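Long-range contact in ciona betagamma-crystallin (Ciona intestinalis, PDB 2BV2), which binds two calcium ions in a single betagamma-crystallin domain and probably serves as a structural component of the neuroectodermal visual system: residues A[9-14]-A[61-66]. Residues are numbered along the deposited sequence; the frame is centred on the assembly and turned at random.
Sequences VEFGGK and PGKYPN
Glu10 and Pro65 make the one hydrogen bond between segments 9-14 and 61-66. The amide N of Glu10 gives its hydrogen to the carbonyl O of Pro65 at 2.8 Å, almost straight at 175° and on a lone pair in the carbonyl plane. Val9 CB lies 3.5 Å from Pro65 O, in van der Waals contact.

Van der Waals packing centres on the far end of the Phe11 ring. Its CZ touches Pro65 CA at 3.5 Å and Lys63 CB at 3.6 Å, while CE2 lies 3.5 Å from the backbone carbonyl O of Tyr64, which meets the ring obliquely. Phe11 and Pro65 run side by side, whereas Lys63 crosses the aromatic side chain at about a right angle and its extended chain carries the amine away. Glu10 is bent at chi2 (-72°), bringing CD toward Pro65, and Glu10 OE1 lies 3.7 Å from Pro65 CB, a van der Waals contact.

Phe11 also rests on Ile38, and its N bonds Ser36 OG, where the hairpin between strands 2-6 and 15-18 folds over the sheet, as in betagamma-crystallin Greek keys. One directional bond thus sets the backbone spacing beside Pro65, and the phenyl tip packs against Pro65 and Lys63, joining the first Greek key to the second at the surface.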
# COMPACT_ATOMS: atom_id res chain seq x y z
N VAL A 9 -11.97 0.08 -0.88
CA VAL A 9 -11.88 -0.60 -2.16
C VAL A 9 -12.30 0.31 -3.31
O VAL A 9 -12.97 1.36 -3.13
CB VAL A 9 -12.73 -1.92 -2.19
CG1 VAL A 9 -12.27 -2.86 -1.12
CG2 VAL A 9 -14.21 -1.62 -2.07
N GLU A 10 -11.89 -0.07 -4.52
CA GLU A 10 -12.26 0.67 -5.73
C GLU A 10 -11.83 2.13 -5.67
O GLU A 10 -12.49 3.00 -6.25
CB GLU A 10 -13.76 0.53 -6.01
CG GLU A 10 -14.20 -0.92 -6.26
CD GLU A 10 -13.73 -1.48 -7.61
OE1 GLU A 10 -13.17 -0.73 -8.44
OE2 GLU A 10 -13.95 -2.69 -7.86
N PHE A 11 -10.72 2.38 -4.97
CA PHE A 11 -10.07 3.71 -4.94
C PHE A 11 -10.95 4.80 -4.32
O PHE A 11 -10.83 5.98 -4.63
CB PHE A 11 -9.58 4.07 -6.34
CG PHE A 11 -9.09 2.89 -7.10
CD1 PHE A 11 -9.83 2.37 -8.14
CD2 PHE A 11 -7.95 2.22 -6.68
CE1 PHE A 11 -9.40 1.24 -8.80
CE2 PHE A 11 -7.54 1.07 -7.32
CZ PHE A 11 -8.24 0.59 -8.39
N GLY A 12 -11.76 4.38 -3.38
CA GLY A 12 -12.57 5.29 -2.58
C GLY A 12 -11.93 5.69 -1.26
O GLY A 12 -10.88 5.16 -0.84
N GLY A 13 -12.59 6.62 -0.58
CA GLY A 13 -12.17 7.01 0.75
C GLY A 13 -10.91 7.84 0.76
O GLY A 13 -10.50 8.39 -0.26
N LYS A 14 -10.29 7.90 1.94
CA LYS A 14 -9.07 8.69 2.14
C LYS A 14 -7.90 8.11 1.32
O LYS A 14 -7.75 6.89 1.16
CB LYS A 14 -8.71 8.72 3.62
CG LYS A 14 -7.75 9.79 4.04
CD LYS A 14 -7.61 9.82 5.59
CE LYS A 14 -6.78 11.01 6.09
NZ LYS A 14 -6.56 10.99 7.58
N PRO A 61 3.31 -0.90 -11.77
CA PRO A 61 2.36 0.11 -12.22
C PRO A 61 1.01 -0.45 -12.68
O PRO A 61 0.95 -1.40 -13.45
CB PRO A 61 3.10 0.80 -13.37
CG PRO A 61 4.53 0.72 -12.95
CD PRO A 61 4.64 -0.68 -12.37
N GLY A 62 -0.07 0.17 -12.19
CA GLY A 62 -1.41 -0.32 -12.44
C GLY A 62 -2.31 -0.10 -11.24
O GLY A 62 -1.88 0.42 -10.22
N LYS A 63 -3.56 -0.52 -11.40
CA LYS A 63 -4.57 -0.37 -10.38
C LYS A 63 -4.90 -1.71 -9.71
O LYS A 63 -4.98 -2.75 -10.36
CB LYS A 63 -5.83 0.26 -10.98
CG LYS A 63 -5.59 1.63 -11.59
CD LYS A 63 -6.89 2.30 -12.06
CE LYS A 63 -6.64 3.72 -12.62
NZ LYS A 63 -7.86 4.40 -13.20
N TYR A 64 -5.10 -1.63 -8.40
CA TYR A 64 -5.36 -2.78 -7.54
C TYR A 64 -6.61 -2.43 -6.72
O TYR A 64 -6.50 -1.81 -5.65
CB TYR A 64 -4.14 -3.00 -6.64
CG TYR A 64 -2.89 -3.39 -7.38
CD1 TYR A 64 -2.03 -2.42 -7.90
CD2 TYR A 64 -2.55 -4.72 -7.56
CE1 TYR A 64 -0.87 -2.78 -8.57
CE2 TYR A 64 -1.41 -5.10 -8.23
CZ TYR A 64 -0.56 -4.13 -8.73
OH TYR A 64 0.60 -4.51 -9.42
N PRO A 65 -7.79 -2.78 -7.25
CA PRO A 65 -9.05 -2.31 -6.65
C PRO A 65 -9.47 -2.94 -5.33
O PRO A 65 -10.40 -2.44 -4.69
CB PRO A 65 -10.08 -2.62 -7.75
CG PRO A 65 -9.53 -3.76 -8.50
CD PRO A 65 -8.03 -3.60 -8.46
N ASN A 66 -8.84 -4.05 -4.94
CA ASN A 66 -9.09 -4.67 -3.64
C ASN A 66 -7.85 -5.46 -3.20
O ASN A 66 -6.95 -5.69 -4.02
CB ASN A 66 -10.33 -5.55 -3.70
CG ASN A 66 -10.29 -6.50 -4.86
OD1 ASN A 66 -9.28 -7.14 -5.07
ND2 ASN A 66 -11.38 -6.57 -5.62